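Local coordinates for pectinesterase A (Erwinia chrysanthemi, PDB 2NTP), which catalyses hydrolysis of the methyl esters of pectin, releasing methanol and leaving polygalacturonate, probably the first step in maceration and soft-rotting of plant tissue, at residues I276-G284 / W293-E303. Numbering follows the deposited sequence.
Sequences IYGWDKMSG and WFNPEDSRFFE
W279 lies nearly parallel to the F301 ring. W279 CB touches P296 CB at 3.7 Å; P296 opens the 3-10 turn 296-298, where proline's fixed phi fits, and its ring carbons also pack against D280 O. Next, F301 CB sits over the centre of the six-membered ring of W279, while W279 CE3 lies 3.4 Å from F301 CD2 in an offset stack, planes 15° apart; a broad indole can meet both methylene and phenyl. At the edge W279 NE1 donates to a water 2.8 Å away, which in turn donates to E303 OE1; that oxygen also makes a salt bridge with R317, and OE2 a hydrogen bond with S306. In this right-handed parallel beta-helix, F301 and E303 belong to the last strand of a long parallel sheet, whereas the chain after W279 rises into a beta hairpin beside the substrate cleft. There M282 and F294 form an antiparallel hydrogen-bonded pair, and M282 touches bound galacturonate and the nucleophile D175. W293 is sandwiched: serine is small, so S283 CB can lie 3.5 Å above one face, with K281 CE over the other. With CG between backbone N and carbonyl carbon (chi1 61°) and the chain extended beyond, K281 NZ makes a cation-pi contact with W293.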
loop_
_atom_site.group_PDB
_atom_site.type_symbol
_atom_site.label_atom_id
_atom_site.label_comp_id
_atom_site.label_asym_id
_atom_site.label_seq_id
_atom_site.Cartn_x
_atom_site.Cartn_y
_atom_site.Cartn_z
ATOM N N ILE A 276 -11.527 -13.495 6.735
ATOM C CA ILE A 276 -11.828 -13.321 5.315
ATOM C C ILE A 276 -13.170 -13.964 4.946
ATOM O O ILE A 276 -13.396 -15.149 5.236
ATOM C CB ILE A 276 -10.701 -13.933 4.425
ATOM C CG1 ILE A 276 -9.355 -13.220 4.645
ATOM C CG2 ILE A 276 -11.105 -13.923 2.941
ATOM C CD1 ILE A 276 -9.370 -11.696 4.395
ATOM N N TYR A 277 -14.046 -13.188 4.306
ATOM C CA TYR A 277 -15.333 -13.709 3.815
ATOM C C TYR A 277 -15.376 -13.930 2.300
ATOM O O TYR A 277 -16.251 -14.651 1.800
ATOM C CB TYR A 277 -16.514 -12.831 4.270
ATOM C CG TYR A 277 -16.473 -11.395 3.788
ATOM C CD1 TYR A 277 -16.813 -11.059 2.474
ATOM C CD2 TYR A 277 -16.112 -10.366 4.655
ATOM C CE1 TYR A 277 -16.772 -9.731 2.035
ATOM C CE2 TYR A 277 -16.073 -9.035 4.225
ATOM C CZ TYR A 277 -16.403 -8.730 2.920
ATOM O OH TYR A 277 -16.361 -7.420 2.502
ATOM N N GLY A 278 -14.442 -13.312 1.576
ATOM C CA GLY A 278 -14.429 -13.356 0.110
ATOM C C GLY A 278 -14.243 -11.976 -0.485
ATOM O O GLY A 278 -13.569 -11.130 0.101
ATOM N N TRP A 279 -14.836 -11.750 -1.655
ATOM C CA TRP A 279 -14.710 -10.477 -2.362
ATOM C C TRP A 279 -15.929 -9.590 -2.099
ATOM O O TRP A 279 -16.922 -10.044 -1.526
ATOM C CB TRP A 279 -14.563 -10.728 -3.868
ATOM C CG TRP A 279 -13.420 -11.635 -4.242
ATOM C CD1 TRP A 279 -13.494 -12.969 -4.541
ATOM C CD2 TRP A 279 -12.036 -11.274 -4.362
ATOM N NE1 TRP A 279 -12.244 -13.458 -4.840
ATOM C CE2 TRP A 279 -11.330 -12.442 -4.736
ATOM C CE3 TRP A 279 -11.325 -10.077 -4.193
ATOM C CZ2 TRP A 279 -9.944 -12.448 -4.944
ATOM C CZ3 TRP A 279 -9.951 -10.079 -4.403
ATOM C CH2 TRP A 279 -9.271 -11.261 -4.774
ATOM N N ASP A 280 -15.863 -8.327 -2.520
ATOM C CA ASP A 280 -16.994 -7.418 -2.318
ATOM C C ASP A 280 -17.146 -6.418 -3.460
ATOM O O ASP A 280 -16.275 -6.311 -4.331
ATOM C CB ASP A 280 -16.866 -6.678 -0.977
ATOM C CG ASP A 280 -18.209 -6.488 -0.272
ATOM O OD1 ASP A 280 -19.244 -6.292 -0.951
ATOM O OD2 ASP A 280 -18.228 -6.527 0.974
ATOM N N LYS A 281 -18.271 -5.701 -3.442
ATOM C CA LYS A 281 -18.551 -4.627 -4.392
ATOM C C LYS A 281 -18.092 -3.275 -3.841
ATOM O O LYS A 281 -17.745 -3.152 -2.664
ATOM C CB LYS A 281 -20.053 -4.586 -4.723
ATOM C CG LYS A 281 -20.961 -4.325 -3.524
ATOM C CD LYS A 281 -22.438 -4.450 -3.891
ATOM C CE LYS A 281 -23.314 -4.068 -2.708
ATOM N NZ LYS A 281 -24.729 -4.503 -2.893
ATOM N N MET A 282 -18.093 -2.264 -4.707
ATOM C CA MET A 282 -17.734 -0.909 -4.317
ATOM C C MET A 282 -18.510 0.086 -5.161
ATOM O O MET A 282 -18.770 -0.167 -6.340
ATOM C CB MET A 282 -16.231 -0.682 -4.488
ATOM C CG MET A 282 -15.712 0.603 -3.853
ATOM S SD MET A 282 -13.933 0.775 -4.047
ATOM C CE MET A 282 -13.648 2.297 -3.151
ATOM N N SER A 283 -18.869 1.213 -4.553
ATOM C CA SER A 283 -19.671 2.228 -5.236
ATOM C C SER A 283 -18.854 3.448 -5.631
ATOM O O SER A 283 -17.846 3.781 -5.000
ATOM C CB SER A 283 -20.850 2.660 -4.360
ATOM O OG SER A 283 -20.410 3.503 -3.307
ATOM N N GLY A 284 -19.318 4.124 -6.678
ATOM C CA GLY A 284 -18.765 5.394 -7.109
ATOM C C GLY A 284 -19.889 6.252 -7.658
ATOM O O GLY A 284 -21.061 5.908 -7.516
ATOM N N TRP A 293 -22.668 0.962 -8.795
ATOM C CA TRP A 293 -22.006 -0.137 -8.098
ATOM C C TRP A 293 -21.170 -0.964 -9.053
ATOM O O TRP A 293 -21.620 -1.331 -10.143
ATOM C CB TRP A 293 -23.021 -1.027 -7.368
ATOM C CG TRP A 293 -23.597 -0.366 -6.151
ATOM C CD1 TRP A 293 -24.752 0.357 -6.083
ATOM C CD2 TRP A 293 -23.030 -0.343 -4.833
ATOM N NE1 TRP A 293 -24.946 0.826 -4.804
ATOM C CE2 TRP A 293 -23.907 0.408 -4.015
ATOM C CE3 TRP A 293 -21.868 -0.882 -4.264
ATOM C CZ2 TRP A 293 -23.659 0.634 -2.656
ATOM C CZ3 TRP A 293 -21.622 -0.657 -2.903
ATOM C CH2 TRP A 293 -22.517 0.090 -2.120
ATOM N N PHE A 294 -19.946 -1.246 -8.628
ATOM C CA PHE A 294 -19.038 -2.103 -9.371
ATOM C C PHE A 294 -18.891 -3.421 -8.623
ATOM O O PHE A 294 -18.570 -3.437 -7.433
ATOM C CB PHE A 294 -17.694 -1.410 -9.556
ATOM C CG PHE A 294 -17.802 -0.077 -10.232
ATOM C CD1 PHE A 294 -17.990 0.006 -11.611
ATOM C CD2 PHE A 294 -17.730 1.099 -9.490
ATOM C CE1 PHE A 294 -18.091 1.251 -12.243
ATOM C CE2 PHE A 294 -17.831 2.344 -10.109
ATOM C CZ PHE A 294 -18.013 2.417 -11.490
ATOM N N ASN A 295 -19.151 -4.519 -9.328
ATOM C CA ASN A 295 -19.277 -5.832 -8.701
ATOM C C ASN A 295 -18.039 -6.710 -8.859
ATOM O O ASN A 295 -17.356 -6.642 -9.886
ATOM C CB ASN A 295 -20.515 -6.549 -9.249
ATOM C CG ASN A 295 -21.803 -5.790 -8.970
ATOM O OD1 ASN A 295 -22.022 -5.273 -7.868
ATOM N ND2 ASN A 295 -22.672 -5.729 -9.972
ATOM N N PRO A 296 -17.750 -7.549 -7.842
ATOM C CA PRO A 296 -16.554 -8.385 -7.896
ATOM C C PRO A 296 -16.565 -9.387 -9.057
ATOM O O PRO A 296 -15.506 -9.699 -9.607
ATOM C CB PRO A 296 -16.566 -9.106 -6.541
ATOM C CG PRO A 296 -17.992 -9.066 -6.093
ATOM C CD PRO A 296 -18.504 -7.751 -6.588
ATOM N N GLU A 297 -17.750 -9.865 -9.440
ATOM C CA GLU A 297 -17.867 -10.837 -10.530
ATOM C C GLU A 297 -17.496 -10.233 -11.891
ATOM O O GLU A 297 -17.152 -10.960 -12.830
ATOM C CB GLU A 297 -19.265 -11.476 -10.563
ATOM C CG GLU A 297 -20.411 -10.507 -10.824
ATOM C CD GLU A 297 -21.082 -9.997 -9.557
ATOM O OE1 GLU A 297 -20.430 -9.931 -8.488
ATOM O OE2 GLU A 297 -22.284 -9.650 -9.641
ATOM N N ASP A 298 -17.557 -8.906 -11.982
ATOM C CA ASP A 298 -17.167 -8.185 -13.193
ATOM C C ASP A 298 -15.711 -7.724 -13.152
ATOM O O ASP A 298 -15.224 -7.091 -14.093
ATOM C CB ASP A 298 -18.082 -6.977 -13.405
ATOM C CG ASP A 298 -19.541 -7.368 -13.574
ATOM O OD1 ASP A 298 -19.817 -8.399 -14.222
ATOM O OD2 ASP A 298 -20.410 -6.634 -13.062
ATOM N N SER A 299 -15.029 -8.038 -12.053
ATOM C CA SER A 299 -13.650 -7.611 -11.834
ATOM C C SER A 299 -12.698 -8.805 -11.925
ATOM O O SER A 299 -13.145 -9.955 -11.953
ATOM C CB SER A 299 -13.529 -6.924 -10.472
ATOM O OG SER A 299 -14.510 -5.906 -10.345
ATOM N N ARG A 300 -11.395 -8.533 -11.963
ATOM C CA ARG A 300 -10.392 -9.586 -12.157
ATOM C C ARG A 300 -9.876 -10.085 -10.809
ATOM O O ARG A 300 -8.729 -9.837 -10.425
ATOM C CB ARG A 300 -9.259 -9.110 -13.074
ATOM C CG ARG A 300 -9.710 -8.809 -14.500
ATOM C CD ARG A 300 -8.579 -8.256 -15.344
ATOM N NE ARG A 300 -8.299 -6.849 -15.057
ATOM C CZ ARG A 300 -7.280 -6.166 -15.574
ATOM N NH1 ARG A 300 -6.423 -6.760 -16.398
ATOM N NH2 ARG A 300 -7.108 -4.893 -15.261
ATOM N N PHE A 301 -10.760 -10.782 -10.099
ATOM C CA PHE A 301 -10.507 -11.249 -8.739
ATOM C C PHE A 301 -10.372 -12.770 -8.720
ATOM O O PHE A 301 -11.350 -13.487 -8.977
ATOM C CB PHE A 301 -11.671 -10.846 -7.825
ATOM C CG PHE A 301 -11.782 -9.361 -7.545
ATOM C CD1 PHE A 301 -10.741 -8.477 -7.819
ATOM C CD2 PHE A 301 -12.938 -8.860 -6.943
ATOM C CE1 PHE A 301 -10.865 -7.112 -7.529
ATOM C CE2 PHE A 301 -13.068 -7.498 -6.640
ATOM C CZ PHE A 301 -12.028 -6.625 -6.936
ATOM N N PHE A 302 -9.170 -13.264 -8.418
ATOM C CA PHE A 302 -8.902 -14.707 -8.473
ATOM C C PHE A 302 -8.030 -15.211 -7.336
ATOM O O PHE A 302 -7.256 -14.455 -6.750
ATOM C CB PHE A 302 -8.233 -15.086 -9.798
ATOM C CG PHE A 302 -9.021 -14.704 -11.017
ATOM C CD1 PHE A 302 -10.070 -15.505 -11.463
ATOM C CD2 PHE A 302 -8.709 -13.549 -11.725
ATOM C CE1 PHE A 302 -10.804 -15.151 -12.598
ATOM C CE2 PHE A 302 -9.439 -13.186 -12.859
ATOM C CZ PHE A 302 -10.487 -13.991 -13.292
ATOM N N GLU A 303 -8.154 -16.507 -7.052
ATOM C CA GLU A 303 -7.289 -17.196 -6.106
ATOM C C GLU A 303 -6.706 -18.458 -6.730
ATOM O O GLU A 303 -7.264 -19.016 -7.678
ATOM C CB GLU A 303 -8.059 -17.587 -4.847
ATOM C CG GLU A 303 -8.410 -16.435 -3.935
ATOM C CD GLU A 303 -9.377 -16.860 -2.858
ATOM O OE1 GLU A 303 -10.597 -16.763 -3.088
ATOM O OE2 GLU A 303 -8.913 -17.316 -1.793
HETATM O O HOH W 1 -11.334 -16.013 -5.620
#